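Side-chain contacts in photosystem II assembly protein Ycf48 (Thermosynechococcus elongatus, PDB 5OJ5), which binds the C-terminal extension of D1 and is thought to assist early photosystem II assembly and the replacement of photodamaged D1: residues S62-D65 against R66-W70; M240-N243 against G244-A248; Q303-V306 against D307-K310. All coordinates share one frame; numbering follows the deposited sequence. Where two conformers were deposited one is given.

Contact 1 of 3, residues S62-D65 against R66-W70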
ATOM      1  N   SER A  62       1.550  -9.703  -1.171  1.00  8.45           N
ATOM      2  CA  SER A  62       1.508  -9.957  -2.613  1.00  8.62           C
ATOM      3  C   SER A  62       1.239 -11.425  -2.868  1.00  9.43           C
ATOM      4  O   SER A  62       1.704 -12.289  -2.103  1.00 10.21           O
ATOM      5  CB  SER A  62       2.824  -9.505  -3.263  1.00  9.39           C
ATOM      6  OG  SER A  62       2.770  -9.605  -4.678  1.00 10.46           O
ATOM      7  N   PHE A  63       0.497 -11.715  -3.932  1.00 10.28           N
ATOM      8  CA  PHE A  63       0.125 -13.065  -4.283  1.00 11.24           C
ATOM      9  C   PHE A  63       0.838 -13.549  -5.549  1.00 11.79           C
ATOM     10  O   PHE A  63       0.984 -12.818  -6.538  1.00 12.94           O
ATOM     11  CB  PHE A  63      -1.393 -13.193  -4.446  1.00 12.74           C
ATOM     12  CG  PHE A  63      -2.099 -13.399  -3.133  1.00 11.43           C
ATOM     13  CD1 PHE A  63      -2.459 -14.673  -2.698  1.00 11.78           C
ATOM     14  CD2 PHE A  63      -2.355 -12.344  -2.302  1.00 12.77           C
ATOM     15  CE1 PHE A  63      -3.053 -14.871  -1.464  1.00 12.55           C
ATOM     16  CE2 PHE A  63      -2.957 -12.556  -1.040  1.00 13.63           C
ATOM     17  CZ  PHE A  63      -3.287 -13.819  -0.635  1.00 13.47           C
ATOM     18  N   ILE A  64       1.236 -14.814  -5.522  1.00 11.35           N
ATOM     19  CA  ILE A  64       1.693 -15.525  -6.713  1.00 12.12           C
ATOM     20  C   ILE A  64       0.522 -15.843  -7.623  1.00 13.19           C
ATOM     21  O   ILE A  64       0.587 -15.670  -8.840  1.00 15.54           O
ATOM     22  CB  ILE A  64       2.387 -16.820  -6.264  1.00 12.48           C
ATOM     23  CG1 ILE A  64       3.682 -16.469  -5.534  1.00 14.12           C
ATOM     24  CG2 ILE A  64       2.646 -17.745  -7.465  1.00 14.75           C
ATOM     25  CD1 ILE A  64       4.161 -17.330  -4.467  1.00 17.43           C
ATOM     26  N   ASP A  65      -0.544 -16.359  -7.035  1.00 12.93           N
ATOM     27  CA  ASP A  65      -1.744 -16.752  -7.755  1.00 14.15           C
ATOM     28  C   ASP A  65      -2.904 -16.551  -6.784  1.00 14.41           C
ATOM     29  O   ASP A  65      -2.762 -15.889  -5.753  1.00 16.47           O
ATOM     30  CB  ASP A  65      -1.599 -18.158  -8.336  1.00 14.92           C
ATOM     31  CG  ASP A  65      -1.374 -19.214  -7.277  1.00 15.53           C
ATOM     32  OD1 ASP A  65      -1.861 -19.089  -6.158  1.00 16.03           O
ATOM     33  OD2 ASP A  65      -0.771 -20.246  -7.582  1.00 20.33           O
ATOM     34  N   ARG A  66      -4.078 -17.070  -7.115  1.00 15.99           N
ATOM     35  CA  ARG A  66      -5.230 -16.797  -6.274  1.00 17.84           C
ATOM     36  C   ARG A  66      -5.059 -17.363  -4.852  1.00 15.76           C
ATOM     37  O   ARG A  66      -5.639 -16.841  -3.898  1.00 18.51           O
ATOM     38  CB  ARG A  66      -6.461 -17.440  -6.934  1.00 23.36           C
ATOM     39  CG  ARG A  66      -7.692 -17.564  -6.053  1.00 30.77           C
ATOM     40  CD  ARG A  66      -8.946 -17.661  -6.886  1.00 36.57           C
ATOM     41  NE  ARG A  66     -10.170 -17.346  -6.143  1.00 39.32           N
ATOM     42  CZ  ARG A  66     -10.740 -16.137  -6.066  1.00 40.45           C
ATOM     43  NH1 ARG A  66     -10.197 -15.067  -6.651  1.00 41.28           N
ATOM     44  NH2 ARG A  66     -11.870 -16.003  -5.385  1.00 41.02           N
ATOM     45  N   HIS A  67      -4.319 -18.447  -4.695  1.00 13.12           N
ATOM     46  CA  HIS A  67      -4.246 -19.121  -3.402  1.00 14.19           C
ATOM     47  C   HIS A  67      -2.963 -18.913  -2.632  1.00 11.98           C
ATOM     48  O   HIS A  67      -2.972 -18.959  -1.392  1.00 12.72           O
ATOM     49  CB  HIS A  67      -4.454 -20.615  -3.618  1.00 17.75           C
ATOM     50  CG  HIS A  67      -5.788 -20.898  -4.192  1.00 25.90           C
ATOM     51  ND1 HIS A  67      -6.944 -20.919  -3.443  1.00 31.52           N
ATOM     52  CD2 HIS A  67      -6.171 -21.072  -5.470  1.00 29.45           C
ATOM     53  CE1 HIS A  67      -7.981 -21.152  -4.231  1.00 32.01           C
ATOM     54  NE2 HIS A  67      -7.537 -21.263  -5.473  1.00 32.20           N
ATOM     55  N   HIS A  68      -1.867 -18.694  -3.340  1.00 12.39           N
ATOM     56  CA  HIS A  68      -0.541 -18.716  -2.734  1.00 11.58           C
ATOM     57  C   HIS A  68      -0.007 -17.293  -2.671  1.00 10.13           C
ATOM     58  O   HIS A  68       0.119 -16.636  -3.702  1.00 10.64           O
ATOM     59  CB  HIS A  68       0.371 -19.585  -3.596  1.00 13.18           C
ATOM     60  CG  HIS A  68       1.713 -19.866  -2.992  1.00 11.78           C
ATOM     61  ND1 HIS A  68       2.755 -20.393  -3.732  1.00 13.56           N
ATOM     62  CD2 HIS A  68       2.164 -19.763  -1.718  1.00 13.12           C
ATOM     63  CE1 HIS A  68       3.798 -20.590  -2.939  1.00 13.96           C
ATOM     64  NE2 HIS A  68       3.468 -20.200  -1.714  1.00 13.72           N
ATOM     65  N   GLY A  69       0.290 -16.828  -1.463  1.00 10.54           N
ATOM     66  CA  GLY A  69       0.778 -15.477  -1.300  1.00 11.32           C
ATOM     67  C   GLY A  69       1.607 -15.317  -0.056  1.00  9.75           C
ATOM     68  O   GLY A  69       1.771 -16.240   0.752  1.00 10.13           O
ATOM     69  N   TRP A  70       2.143 -14.107   0.101  1.00  9.27           N
ATOM     70  CA  TRP A  70       3.090 -13.750   1.148  1.00  9.40           C
ATOM     71  C   TRP A  70       2.753 -12.388   1.717  1.00  8.95           C
ATOM     72  O   TRP A  70       2.317 -11.487   0.980  1.00  9.87           O
ATOM     73  CB  TRP A  70       4.530 -13.723   0.579  1.00 10.22           C
ATOM     74  CG  TRP A  70       5.060 -15.083   0.216  1.00 10.59           C
ATOM     75  CD1 TRP A  70       4.850 -15.757  -0.939  1.00 11.43           C
ATOM     76  CD2 TRP A  70       5.850 -15.925   1.045  1.00 11.02           C
ATOM     77  NE1 TRP A  70       5.454 -17.007  -0.872  1.00 12.09           N
ATOM     78  CE2 TRP A  70       6.106 -17.105   0.323  1.00 11.80           C
ATOM     79  CE3 TRP A  70       6.396 -15.777   2.321  1.00 12.36           C
ATOM     80  CZ2 TRP A  70       6.886 -18.157   0.839  1.00 12.69           C
ATOM     81  CZ3 TRP A  70       7.204 -16.833   2.796  1.00 13.33           C
ATOM     82  CH2 TRP A  70       7.436 -17.973   2.053  1.00 13.54           C
TER
HETATM   83  O   HOH W   1       1.564 -21.226  -6.200  1.00 29.09           O

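Contact 2 of 3, residues M240-N243 against G244-A248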
ATOM      1  N   MET A 240      -6.763  12.059  -3.342  1.00  9.70           N
ATOM      2  CA  MET A 240      -6.012  12.497  -2.181  1.00  9.94           C
ATOM      3  C   MET A 240      -6.823  12.339  -0.908  1.00  9.59           C
ATOM      4  O   MET A 240      -8.042  12.551  -0.905  1.00 10.26           O
ATOM      5  CB  MET A 240      -5.525  13.970  -2.299  1.00 11.18           C
ATOM      6  CG  MET A 240      -6.624  14.995  -2.435  1.00 11.94           C
ATOM      7  SD  MET A 240      -6.026  16.700  -2.398  1.00 14.23           S
ATOM      8  CE  MET A 240      -4.890  16.771  -3.683  1.00 16.11           C
ATOM      9  N   ILE A 241      -6.119  12.019   0.165  1.00  9.48           N
ATOM     10  CA  ILE A 241      -6.596  12.113   1.544  1.00  9.89           C
ATOM     11  C   ILE A 241      -5.821  13.250   2.197  1.00 10.26           C
ATOM     12  O   ILE A 241      -4.583  13.267   2.136  1.00 10.49           O
ATOM     13  CB  ILE A 241      -6.346  10.814   2.321  1.00 10.32           C
ATOM     14  CG1 ILE A 241      -7.181   9.678   1.737  1.00 10.61           C
ATOM     15  CG2 ILE A 241      -6.642  11.044   3.812  1.00 12.37           C
ATOM     16  CD1 ILE A 241      -6.783   8.299   2.274  1.00 11.17           C
ATOM     17  N   VAL A 242      -6.541  14.188   2.823  1.00 11.28           N
ATOM     18  CA  VAL A 242      -5.918  15.301   3.519  1.00 12.66           C
ATOM     19  C   VAL A 242      -6.287  15.236   4.996  1.00 12.30           C
ATOM     20  O   VAL A 242      -7.223  14.550   5.412  1.00 14.30           O
ATOM     21  CB  VAL A 242      -6.258  16.682   2.928  1.00 15.06           C
ATOM     22  CG1 VAL A 242      -5.928  16.725   1.438  1.00 16.98           C
ATOM     23  CG2 VAL A 242      -7.689  17.012   3.191  1.00 16.83           C
ATOM     24  N   ASN A 243      -5.530  16.002   5.788  0.51 14.15           N
ATOM     25  CA  ASN A 243      -5.722  16.062   7.230  0.51 14.38           C
ATOM     26  C   ASN A 243      -7.175  16.313   7.584  0.51 14.91           C
ATOM     27  O   ASN A 243      -7.892  17.050   6.897  0.51 16.34           O
ATOM     28  CB  ASN A 243      -4.865  17.175   7.859  0.51 14.93           C
ATOM     29  CG  ASN A 243      -4.793  17.057   9.377  0.51 17.54           C
ATOM     30  OD1 ASN A 243      -4.319  16.057   9.898  0.51 19.20           O
ATOM     31  ND2 ASN A 243      -5.288  18.063  10.088  0.51 20.18           N
ATOM     32  N   GLY A 244      -7.612  15.673   8.660  1.00 17.27           N
ATOM     33  CA  GLY A 244      -8.910  15.987   9.200  1.00 19.59           C
ATOM     34  C   GLY A 244     -10.046  15.299   8.515  1.00 20.47           C
ATOM     35  O   GLY A 244     -11.180  15.780   8.580  1.00 24.47           O
ATOM     36  N   GLY A 245      -9.777  14.197   7.833  1.00 17.46           N
ATOM     37  CA  GLY A 245     -10.836  13.334   7.344  1.00 18.62           C
ATOM     38  C   GLY A 245     -11.473  13.811   6.064  1.00 17.09           C
ATOM     39  O   GLY A 245     -12.675  13.616   5.869  1.00 21.88           O
ATOM     40  N   LYS A 246     -10.705  14.409   5.157  1.00 13.57           N
ATOM     41  CA  LYS A 246     -11.266  14.884   3.913  1.00 13.00           C
ATOM     42  C   LYS A 246     -10.561  14.219   2.732  1.00 12.03           C
ATOM     43  O   LYS A 246      -9.408  13.822   2.821  1.00 12.55           O
ATOM     44  CB  LYS A 246     -11.159  16.412   3.819  1.00 16.35           C
ATOM     45  CG  LYS A 246     -11.636  17.169   5.034  1.00 20.80           C
ATOM     46  CD  LYS A 246     -13.115  17.122   5.178  1.00 24.28           C
ATOM     47  CE  LYS A 246     -13.576  17.857   6.439  1.00 25.99           C
ATOM     48  NZ  LYS A 246     -13.808  16.843   7.521  1.00 28.93           N
ATOM     49  N   ILE A 247     -11.275  14.131   1.612  1.00 12.27           N
ATOM     50  CA  ILE A 247     -10.745  13.526   0.388  1.00 12.22           C
ATOM     51  C   ILE A 247     -11.127  14.364  -0.824  1.00 12.08           C
ATOM     52  O   ILE A 247     -12.063  15.164  -0.766  1.00 14.06           O
ATOM     53  CB  ILE A 247     -11.162  12.051   0.175  1.00 11.73           C
ATOM     54  CG1 ILE A 247     -12.632  11.969  -0.240  1.00 13.47           C
ATOM     55  CG2 ILE A 247     -10.855  11.225   1.388  1.00 12.85           C
ATOM     56  CD1 ILE A 247     -13.107  10.548  -0.544  1.00 15.16           C
ATOM     57  N   ALA A 248     -10.401  14.173  -1.931  1.00 12.47           N
ATOM     58  CA  ALA A 248     -10.754  14.797  -3.202  1.00 13.28           C
ATOM     59  C   ALA A 248     -10.216  13.975  -4.364  1.00 13.52           C
ATOM     60  O   ALA A 248      -9.344  13.111  -4.198  1.00 12.26           O
ATOM     61  CB  ALA A 248     -10.237  16.246  -3.293  1.00 15.21           C
TER
HETATM   62  O   HOH W   2      -7.534  12.376   7.164  1.00 17.26           O

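Contact 3 of 3, residues Q303-V306 against D307-K310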
ATOM      1  N   GLN A 303     -21.028   5.268   2.946  1.00 13.40           N
ATOM      2  CA  GLN A 303     -21.716   4.610   4.021  1.00 12.80           C
ATOM      3  C   GLN A 303     -20.658   3.946   4.885  1.00 12.95           C
ATOM      4  O   GLN A 303     -19.555   3.615   4.421  1.00 15.22           O
ATOM      5  CB  GLN A 303     -22.708   3.583   3.478  1.00 15.81           C
ATOM      6  CG  GLN A 303     -23.849   4.262   2.708  1.00 19.30           C
ATOM      7  CD  GLN A 303     -24.934   3.323   2.210  1.00 23.83           C
ATOM      8  OE1 GLN A 303     -24.766   2.101   2.213  1.00 26.07           O
ATOM      9  NE2 GLN A 303     -26.097   3.899   1.831  1.00 29.01           N
ATOM     10  N   GLN A 304     -20.977   3.760   6.145  1.00 12.90           N
ATOM     11  CA  GLN A 304     -20.002   3.240   7.085  1.00 13.09           C
ATOM     12  C   GLN A 304     -20.210   1.745   7.319  1.00 12.60           C
ATOM     13  O   GLN A 304     -21.343   1.288   7.468  1.00 13.99           O
ATOM     14  CB  GLN A 304     -20.065   3.962   8.433  1.00 14.87           C
ATOM     15  CG  GLN A 304     -19.046   3.450   9.414  1.00 16.44           C
ATOM     16  CD  GLN A 304     -18.796   4.385  10.554  1.00 20.05           C
ATOM     17  OE1 GLN A 304     -19.607   5.269  10.842  1.00 23.92           O
ATOM     18  NE2 GLN A 304     -17.672   4.198  11.221  1.00 22.16           N
ATOM     19  N   ASP A 305     -19.112   0.983   7.365  1.00 12.90           N
ATOM     20  CA  ASP A 305     -19.164  -0.416   7.794  1.00 13.60           C
ATOM     21  C   ASP A 305     -19.097  -0.422   9.314  1.00 14.01           C
ATOM     22  O   ASP A 305     -18.016  -0.344   9.910  1.00 15.58           O
ATOM     23  CB  ASP A 305     -18.015  -1.185   7.174  1.00 14.86           C
ATOM     24  CG  ASP A 305     -18.095  -2.659   7.451  1.00 15.44           C
ATOM     25  OD1 ASP A 305     -18.670  -3.082   8.461  1.00 16.87           O
ATOM     26  OD2 ASP A 305     -17.512  -3.422   6.633  1.00 16.10           O
ATOM     27  N   VAL A 306     -20.268  -0.491   9.942  1.00 13.74           N
ATOM     28  CA  VAL A 306     -20.308  -0.293  11.380  1.00 14.92           C
ATOM     29  C   VAL A 306     -19.780  -1.508  12.126  1.00 15.02           C
ATOM     30  O   VAL A 306     -19.357  -1.373  13.284  1.00 17.53           O
ATOM     31  CB  VAL A 306     -21.712   0.120  11.892  1.00 16.16           C
ATOM     32  CG1 VAL A 306     -22.086   1.492  11.265  1.00 17.31           C
ATOM     33  CG2 VAL A 306     -22.764  -0.950  11.600  1.00 17.27           C
ATOM     34  N   ASP A 307     -19.820  -2.703  11.520  1.00 15.75           N
ATOM     35  CA  ASP A 307     -19.398  -3.891  12.255  1.00 17.43           C
ATOM     36  C   ASP A 307     -17.952  -3.812  12.627  1.00 18.36           C
ATOM     37  O   ASP A 307     -17.568  -4.300  13.690  1.00 22.50           O
ATOM     38  CB  ASP A 307     -19.611  -5.158  11.449  1.00 18.85           C
ATOM     39  CG  ASP A 307     -21.057  -5.374  11.161  1.00 21.91           C
ATOM     40  OD1 ASP A 307     -21.762  -6.085  11.886  1.00 26.11           O
ATOM     41  OD2 ASP A 307     -21.518  -4.702  10.224  1.00 24.02           O
ATOM     42  N   VAL A 308     -17.133  -3.194  11.777  1.00 16.97           N
ATOM     43  CA  VAL A 308     -15.711  -3.230  12.074  1.00 19.13           C
ATOM     44  C   VAL A 308     -15.310  -2.139  13.044  1.00 18.56           C
ATOM     45  O   VAL A 308     -14.132  -2.098  13.444  1.00 19.27           O
ATOM     46  CB  VAL A 308     -14.820  -3.214  10.812  1.00 21.26           C
ATOM     47  CG1 VAL A 308     -15.145  -4.371   9.902  1.00 20.53           C
ATOM     48  CG2 VAL A 308     -14.955  -1.907  10.103  1.00 21.14           C
ATOM     49  N   LYS A 309     -16.247  -1.252  13.437  1.00 19.33           N
ATOM     50  CA  LYS A 309     -15.928  -0.268  14.463  1.00 24.09           C
ATOM     51  C   LYS A 309     -15.513  -0.947  15.755  1.00 29.85           C
ATOM     52  O   LYS A 309     -14.836  -0.331  16.578  1.00 35.17           O
ATOM     53  CB  LYS A 309     -17.146   0.615  14.798  1.00 26.02           C
ATOM     54  CG  LYS A 309     -17.504   1.619  13.745  1.00 27.02           C
ATOM     55  CD  LYS A 309     -18.736   2.454  14.105  1.00 30.04           C
ATOM     56  CE  LYS A 309     -18.470   3.415  15.270  1.00 33.38           C
ATOM     57  NZ  LYS A 309     -19.644   4.328  15.502  1.00 35.98           N
ATOM     58  N   LYS A 310     -15.917  -2.198  15.953  1.00 30.30           N
ATOM     59  CA  LYS A 310     -15.568  -2.937  17.147  1.00 33.83           C
ATOM     60  C   LYS A 310     -14.129  -3.444  17.132  1.00 33.30           C
ATOM     61  O   LYS A 310     -13.670  -3.922  18.170  1.00 37.93           O
ATOM     62  CB  LYS A 310     -16.550  -4.092  17.296  1.00 36.65           C
ATOM     63  CG  LYS A 310     -18.003  -3.650  17.530  1.00 40.47           C
ATOM     64  CD  LYS A 310     -18.984  -4.789  17.273  1.00 43.27           C
ATOM     65  CE  LYS A 310     -18.632  -5.986  18.163  1.00 44.80           C
ATOM     66  NZ  LYS A 310     -17.775  -6.898  17.365  1.00 45.74           N
TER

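Contact 1 of 3, residues S62-D65 against R66-W70
Ser-62 to Asp-65 and Arg-66 to Trp-70 form the turn end of a beta hairpin joining the first two strands of one blade of the seven-bladed propeller. Ser-62 and Trp-70 pair through two straight 2.9 Å bonds, Ser-62 N to Trp-70 O and Trp-70 N to Ser-62 O. Gly-69 CA packs over one face of the Phe-63 ring, a CH-pi contact. Ile-64 N closes the loop onto His-68 O at 2.8 Å, in the carbonyl plane, with a weak second bond from Asp-65 N. Asp-65 OD1 pins the turn as well, accepting His-67 N at 2.9 Å (an Asx turn) and His-68 N at 2.8 Å from opposite faces of its carboxylate. With CG between its backbone N and carbonyl carbon (chi1 61°), this carboxylate folds back over the turn. Water 1 bridges Asp-65 OD2 and His-68 ND1 at the imidazole edge. Ile-64 runs alongside His-68 and lays CD1 over one ring face, 3.6 Å from the centroid; the same methyl meets the indole edge of Trp-70. Beyond the hairpin, Trp-70 packs on Phe-107 of strand 101-108, His-68 NE2 bonds Glu-80 of strand 77-81, and Arg-66 forms a salt bridge with Asp-324.

Contact 2 of 3, residues M240-N243 against G244-A248
Val-242 O is held by two donors: water 2, which donates a hydrogen bond to it at 2.8 Å, and Lys-246 N, whose bond is straight but weak. The same water accepts from Gly-245 N at 3.0 Å. It thereby spans the mouth of the tight turn that closes a beta hairpin of strands 238-242 and 246-251, in one antiparallel blade of the propeller. Asn-243 and Gly-244 have backbone angles close to those of a type II turn, and Gly-245 follows with a second positive phi (81°) that brings the chain back into the sheet.

From the turn inward the register is regular. Val-242 N reaches Lys-246 O at 2.9 Å, almost straight, and Met-240 and Ala-248 exchange bonds in both directions. The non-hydrogen-bonded pair between them sets Ile-241 against Ile-247 on one face, CG1 of the first touching CG2 of the second at 4.0 Å.

On the other face Val-242 CG2 lies against Lys-246 CB at 3.6 Å, while Met-240 passes its CG beside the Ala-248 methyl. Trp-258 and Leu-227 add to the cover of Met-240. Asn-243 O also takes a bond from Arg-225 NH1, which ties the turn to the Arg-rich patch.

Lys-246 leaves this face by bending at chi2 (-71°) and again at chi4, turning its amine back over the turn; NZ donates to Gly-244 O at 3.0 Å and is hydrogen-bonded to Asn-268 OD1 as well.

Contact 3 of 3, residues Q303-V306 against D307-K310
The amide of Gln-304 has the aliphatic chain of Lys-309 over one face, at its nitrogen end: CD of Lys-309 sits 3.5 Å from NE2 and CG almost as near, the two side chains crossing at about a right angle. A second flat group, the carboxylate of Asp-305, carries both methyls of Val-308 over one face, with CG2 almost directly above the carboxylate carbon at 4.2 Å. At the OD1 end of that carboxylate, Asp-307 N comes to 3.3 Å of OD1 in a weak, bent bond. Swinging CG of Asp-305 opposite to its backbone N (chi1 -174°) is what carries OD1 forward to this NH.

These groups cluster where strand 303-304, the outermost of its propeller blade, gives way to a short 3-10 segment on the way to strand 317-320. Its turn is closed by Lys-309 N, which donates to Val-306 O at 3.1 Å from well above the carbonyl plane. CB of Lys-309 also rests against that oxygen.

Asp-307 brings a second carboxylate close, its OD2 lying 3.7 Å from OD1 of Asp-305; this neighbourhood of like charge may raise the proton affinity of one of the pair. Val-308 continues inward onto Leu-292 of strand 292-295, Gln-304 touches Leu-293 of the same strand, and Asp-307 packs on Asn-45.

How the contacts relate
Along the chain the three contacts follow in series, none nested in or crossing another. Contact 1 is the earliest and closes the loop between strands 58-63 and 69-73, the first two of their blade. Contact 2 comes later, closing the hairpin between strands 238-242 and 246-251, on the opposite side of the chain's centre; the two contact centres are about 32 Å apart. Contact 3 closes a short turn after strand 303-304, at the passage from its blade to the last, which joins strands 317-320, 325-329 and 334-338 to the N-terminal strand 47-51. Its centre lies about 19 Å from that of contact 2. Contacts 1 and 2 thus act within a blade, contact 3 between blades.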